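Local coordinates for uncharacterized protein (Bacteroides ovatus, PDB 4IPB) that is of unknown function but belongs to a PepSY-like family of putative beta-lactamase-inhibitor-like proteins, at residues A[67-79]-A[114-126]. Numbering follows the deposited sequence.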
loop_
_atom_site.group_PDB
_atom_site.type_symbol
_atom_site.label_atom_id
_atom_site.label_comp_id
_atom_site.label_asym_id
_atom_site.label_seq_id
_atom_site.Cartn_x
_atom_site.Cartn_y
_atom_site.Cartn_z
ATOM N N PRO A 67 5.758 2.868 17.126
ATOM C CA PRO A 67 6.535 3.968 17.623
ATOM C C PRO A 67 7.805 4.223 16.813
ATOM O O PRO A 67 8.195 5.382 16.620
ATOM C CB PRO A 67 6.833 3.559 19.078
ATOM C CG PRO A 67 5.703 2.657 19.448
ATOM C CD PRO A 67 5.336 1.933 18.185
ATOM N N THR A 68 8.456 3.157 16.358
ATOM C CA THR A 68 9.723 3.291 15.653
ATOM C C THR A 68 9.563 4.096 14.384
ATOM O O THR A 68 10.362 5.019 14.119
ATOM C CB THR A 68 10.345 1.906 15.372
ATOM O OG1 THR A 68 10.715 1.294 16.617
ATOM C CG2 THR A 68 11.605 2.048 14.550
ATOM N N VAL A 69 8.524 3.784 13.607
ATOM C CA VAL A 69 8.302 4.511 12.364
ATOM C C VAL A 69 7.773 5.921 12.638
ATOM O O VAL A 69 8.224 6.881 12.017
ATOM C CB VAL A 69 7.394 3.753 11.391
ATOM C CG1 VAL A 69 7.205 4.539 10.123
ATOM C CG2 VAL A 69 7.989 2.396 11.043
ATOM N N TYR A 70 6.840 6.034 13.586
ATOM C CA TYR A 70 6.360 7.333 14.039
ATOM C C TYR A 70 7.471 8.295 14.450
ATOM O O TYR A 70 7.497 9.443 14.031
ATOM C CB TYR A 70 5.380 7.185 15.189
ATOM C CG TYR A 70 4.839 8.527 15.611
ATOM C CD1 TYR A 70 3.780 9.107 14.921
ATOM C CD2 TYR A 70 5.321 9.160 16.743
ATOM C CE1 TYR A 70 3.271 10.345 15.315
ATOM C CE2 TYR A 70 4.812 10.400 17.162
ATOM C CZ TYR A 70 3.789 10.978 16.452
ATOM O OH TYR A 70 3.294 12.199 16.840
ATOM N N ASN A 71 8.357 7.818 15.316
ATOM C CA ASN A 71 9.420 8.639 15.848
ATOM C C ASN A 71 10.350 9.113 14.737
ATOM O O ASN A 71 10.853 10.242 14.775
ATOM C CB ASN A 71 10.244 7.902 16.889
ATOM C CG ASN A 71 9.480 7.651 18.176
ATOM O OD1 ASN A 71 8.428 8.273 18.449
ATOM N ND2 ASN A 71 9.983 6.718 18.971
ATOM N N ALA A 72 10.586 8.237 13.770
ATOM C CA ALA A 72 11.409 8.580 12.609
ATOM C C ALA A 72 10.714 9.649 11.805
ATOM O O ALA A 72 11.358 10.605 11.405
ATOM C CB ALA A 72 11.705 7.357 11.771
ATOM N N PHE A 73 9.400 9.531 11.586
ATOM C CA PHE A 73 8.665 10.559 10.836
ATOM C C PHE A 73 8.715 11.912 11.529
ATOM O O PHE A 73 8.996 12.941 10.895
ATOM C CB PHE A 73 7.203 10.124 10.584
ATOM C CG PHE A 73 6.375 11.163 9.901
ATOM C CD1 PHE A 73 6.526 11.399 8.549
ATOM C CD2 PHE A 73 5.504 11.958 10.614
ATOM C CE1 PHE A 73 5.777 12.379 7.908
ATOM C CE2 PHE A 73 4.750 12.958 9.978
ATOM C CZ PHE A 73 4.873 13.140 8.622
ATOM N N VAL A 74 8.459 11.929 12.830
ATOM C CA VAL A 74 8.360 13.211 13.509
ATOM C C VAL A 74 9.746 13.841 13.722
ATOM O O VAL A 74 9.805 15.021 14.033
ATOM C CB VAL A 74 7.486 13.161 14.793
ATOM C CG1 VAL A 74 6.064 12.738 14.473
ATOM C CG2 VAL A 74 8.117 12.294 15.849
ATOM N N SER A 75 10.845 13.088 13.526
ATOM C CA SER A 75 12.184 13.665 13.619
ATOM C C SER A 75 12.813 13.959 12.235
ATOM O O SER A 75 13.912 14.506 12.154
ATOM C CB SER A 75 13.113 12.766 14.423
ATOM O OG SER A 75 13.306 11.519 13.779
ATOM N N GLY A 76 12.059 13.723 11.170
ATOM C CA GLY A 76 12.549 13.899 9.802
ATOM C C GLY A 76 12.038 15.194 9.171
ATOM O O GLY A 76 11.346 15.972 9.783
ATOM N N PRO A 77 12.369 15.412 7.890
ATOM C CA PRO A 77 12.030 16.683 7.218
ATOM C C PRO A 77 10.562 16.993 6.972
ATOM O O PRO A 77 10.213 18.151 6.745
ATOM C CB PRO A 77 12.773 16.597 5.874
ATOM C CG PRO A 77 13.600 15.348 5.920
ATOM C CD PRO A 77 13.156 14.494 7.062
ATOM N N TYR A 78 9.725 15.974 7.028
ATOM C CA TYR A 78 8.293 16.099 6.726
ATOM C C TYR A 78 7.437 16.081 8.004
ATOM O O TYR A 78 6.227 16.012 7.914
ATOM C CB TYR A 78 7.882 14.971 5.777
ATOM C CG TYR A 78 8.725 14.962 4.558
ATOM C CD1 TYR A 78 8.484 15.836 3.534
ATOM C CD2 TYR A 78 9.852 14.156 4.487
ATOM C CE1 TYR A 78 9.294 15.884 2.419
ATOM C CE2 TYR A 78 10.691 14.204 3.394
ATOM C CZ TYR A 78 10.384 15.046 2.356
ATOM O OH TYR A 78 11.230 15.079 1.287
ATOM N N ALA A 79 8.095 16.142 9.159
ATOM C CA ALA A 79 7.437 16.090 10.488
ATOM C C ALA A 79 6.210 16.983 10.610
ATOM O O ALA A 79 5.233 16.579 11.222
ATOM C CB ALA A 79 8.447 16.400 11.598
ATOM N N PHE A 114 8.900 6.610 1.651
ATOM C CA PHE A 114 9.062 5.142 1.793
ATOM C C PHE A 114 9.977 4.821 2.975
ATOM O O PHE A 114 11.223 5.046 2.896
ATOM C CB PHE A 114 9.656 4.584 0.515
ATOM C CG PHE A 114 8.752 4.757 -0.711
ATOM C CD1 PHE A 114 8.681 5.959 -1.356
ATOM C CD2 PHE A 114 8.098 3.658 -1.259
ATOM C CE1 PHE A 114 7.884 6.114 -2.493
ATOM C CE2 PHE A 114 7.331 3.793 -2.393
ATOM C CZ PHE A 114 7.194 5.046 -3.005
ATOM N N TYR A 115 9.366 4.327 4.052
ATOM C CA TYR A 115 10.053 4.003 5.272
ATOM C C TYR A 115 10.184 2.482 5.454
ATOM O O TYR A 115 9.246 1.735 5.172
ATOM C CB TYR A 115 9.292 4.533 6.521
ATOM C CG TYR A 115 9.457 6.009 6.749
ATOM C CD1 TYR A 115 10.503 6.469 7.495
ATOM C CD2 TYR A 115 8.531 6.933 6.245
ATOM C CE1 TYR A 115 10.686 7.828 7.721
ATOM C CE2 TYR A 115 8.707 8.303 6.455
ATOM C CZ TYR A 115 9.768 8.726 7.198
ATOM O OH TYR A 115 9.988 10.068 7.428
ATOM N N THR A 116 11.290 2.091 6.041
ATOM C CA THR A 116 11.447 0.718 6.492
ATOM C C THR A 116 10.781 0.596 7.850
ATOM O O THR A 116 10.577 1.600 8.585
ATOM C CB THR A 116 12.933 0.283 6.622
ATOM O OG1 THR A 116 13.528 0.901 7.762
ATOM C CG2 THR A 116 13.757 0.617 5.356
ATOM N N PRO A 117 10.497 -0.635 8.271
ATOM C CA PRO A 117 10.002 -0.858 9.650
ATOM C C PRO A 117 10.922 -0.418 10.761
ATOM O O PRO A 117 10.447 -0.240 11.887
ATOM C CB PRO A 117 9.797 -2.373 9.704
ATOM C CG PRO A 117 9.553 -2.734 8.229
ATOM C CD PRO A 117 10.548 -1.883 7.513
ATOM N N GLN A 118 12.220 -0.265 10.475
ATOM C CA GLN A 118 13.178 0.262 11.440
ATOM C C GLN A 118 13.262 1.794 11.417
ATOM O O GLN A 118 14.111 2.398 12.072
ATOM C CB GLN A 118 14.555 -0.333 11.174
ATOM C CG GLN A 118 14.643 -1.850 11.311
ATOM C CD GLN A 118 13.886 -2.642 10.243
ATOM O OE1 GLN A 118 13.897 -2.296 9.050
ATOM N NE2 GLN A 118 13.184 -3.691 10.675
ATOM N N GLY A 119 12.424 2.431 10.631
ATOM C CA GLY A 119 12.304 3.883 10.597
ATOM C C GLY A 119 13.270 4.585 9.653
ATOM O O GLY A 119 13.412 5.812 9.731
ATOM N N ILE A 120 13.875 3.843 8.718
ATOM C CA ILE A 120 14.794 4.477 7.758
ATOM C C ILE A 120 13.971 5.008 6.587
ATOM O O ILE A 120 13.172 4.283 6.013
ATOM C CB ILE A 120 15.882 3.496 7.275
ATOM C CG1 ILE A 120 16.690 2.956 8.459
ATOM C CG2 ILE A 120 16.733 4.170 6.208
ATOM C CD1 ILE A 120 17.400 3.968 9.284
ATOM N N LEU A 121 14.177 6.274 6.243
ATOM C CA LEU A 121 13.577 6.845 5.072
ATOM C C LEU A 121 14.446 6.483 3.886
ATOM O O LEU A 121 15.516 7.035 3.732
ATOM C CB LEU A 121 13.397 8.370 5.181
ATOM C CG LEU A 121 12.771 9.084 3.992
ATOM C CD1 LEU A 121 11.405 8.489 3.618
ATOM C CD2 LEU A 121 12.641 10.591 4.273
ATOM N N LEU A 122 13.997 5.534 3.074
ATOM C CA LEU A 122 14.784 5.017 1.966
ATOM C C LEU A 122 14.811 5.992 0.754
ATOM O O LEU A 122 15.803 6.114 0.069
ATOM C CB LEU A 122 14.193 3.642 1.509
ATOM C CG LEU A 122 14.593 2.426 2.371
ATOM C CD1 LEU A 122 13.901 1.207 1.767
ATOM C CD2 LEU A 122 16.070 2.227 2.513
ATOM N N LYS A 123 13.662 6.576 0.477
ATOM C CA LYS A 123 13.444 7.394 -0.713
ATOM C C LYS A 123 12.108 8.108 -0.613
ATOM O O LYS A 123 11.291 7.755 0.216
ATOM C CB LYS A 123 13.460 6.523 -1.967
ATOM C CG LYS A 123 12.319 5.541 -2.044
ATOM C CD LYS A 123 12.399 4.689 -3.291
ATOM C CE LYS A 123 11.210 3.739 -3.368
ATOM N NZ LYS A 123 11.306 3.011 -4.648
ATOM N N THR A 124 11.972 9.154 -1.439
ATOM C CA THR A 124 10.714 9.866 -1.603
ATOM C C THR A 124 10.491 10.089 -3.098
ATOM O O THR A 124 11.428 10.046 -3.910
ATOM C CB THR A 124 10.666 11.206 -0.908
ATOM O OG1 THR A 124 11.470 12.126 -1.625
ATOM C CG2 THR A 124 11.150 11.129 0.545
ATOM N N ARG A 125 9.230 10.329 -3.440
ATOM C CA ARG A 125 8.837 10.544 -4.803
ATOM C C ARG A 125 7.774 11.623 -4.836
ATOM O O ARG A 125 6.836 11.550 -4.082
ATOM C CB ARG A 125 8.193 9.226 -5.321
ATOM C CG ARG A 125 7.794 9.251 -6.742
ATOM C CD ARG A 125 7.492 7.840 -7.243
ATOM N NE ARG A 125 6.286 7.203 -6.669
ATOM C CZ ARG A 125 5.767 6.097 -7.190
ATOM N NH1 ARG A 125 6.374 5.551 -8.236
ATOM N NH2 ARG A 125 4.665 5.555 -6.704
ATOM N N ASN A 126 7.888 12.563 -5.765
ATOM C CA ASN A 126 6.857 13.580 -6.026
ATOM C C ASN A 126 5.706 12.888 -6.753
ATOM O O ASN A 126 5.927 12.274 -7.822
ATOM C CB ASN A 126 7.453 14.688 -6.882
ATOM C CG ASN A 126 6.535 15.874 -7.020
ATOM O OD1 ASN A 126 5.347 15.708 -7.171
ATOM N ND2 ASN A 126 7.089 17.057 -6.993
HETATM O O HOH W 1 9.727 13.212 8.201
HETATM O O HOH W 2 10.745 14.667 -1.152
#
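Tyr115, at the end of strand 107-115, reaches helix 67-75 and touches three of its residues. Val69 CG1 meets Tyr115 CB at the root of the side chain. Ala72 CB lies 4.2 Å from Tyr115 CE1. Tyr115 OH lies 3.7 Å from Phe73 CA, and the Phe73 and Tyr115 side chains cross at about a right angle. Leu121 CD1 packs on one face of the Tyr115 ring, and Ile100 also touches this residue.

The turn 116-119 fits close against the helix. Gly119 CA comes within 4.4 Å of Val69 CA, and Ala72 CB sits only 3.1 Å from Gly119 O. Gly119 has a positive phi (87°). Thr68 holds OG1 beside its backbone N (chi1 -67°), which leaves the methyl CG2 anti to that N and against Gln118 O. Thr116 OG1 accepts a hydrogen bond from Ile120 N (3.1 Å), just past the turn, and a weak one from Gln118 N.

No direct hydrogen bond joins the segments; two waters do. One bridges Tyr115 OH, Phe73 O and Tyr78 N. The other lies between Tyr78 OH and Thr124 OG1, 2.7 Å from the latter. Leu121 CD2 meets the Tyr78 ring at its edge.

The contact lays a helix across a beta hairpin with a type I turn and G1 bulge, between strands 107-115 and 121-126 at the edge of the antiparallel sheet, consistent with a PepSY-like alpha/beta fold.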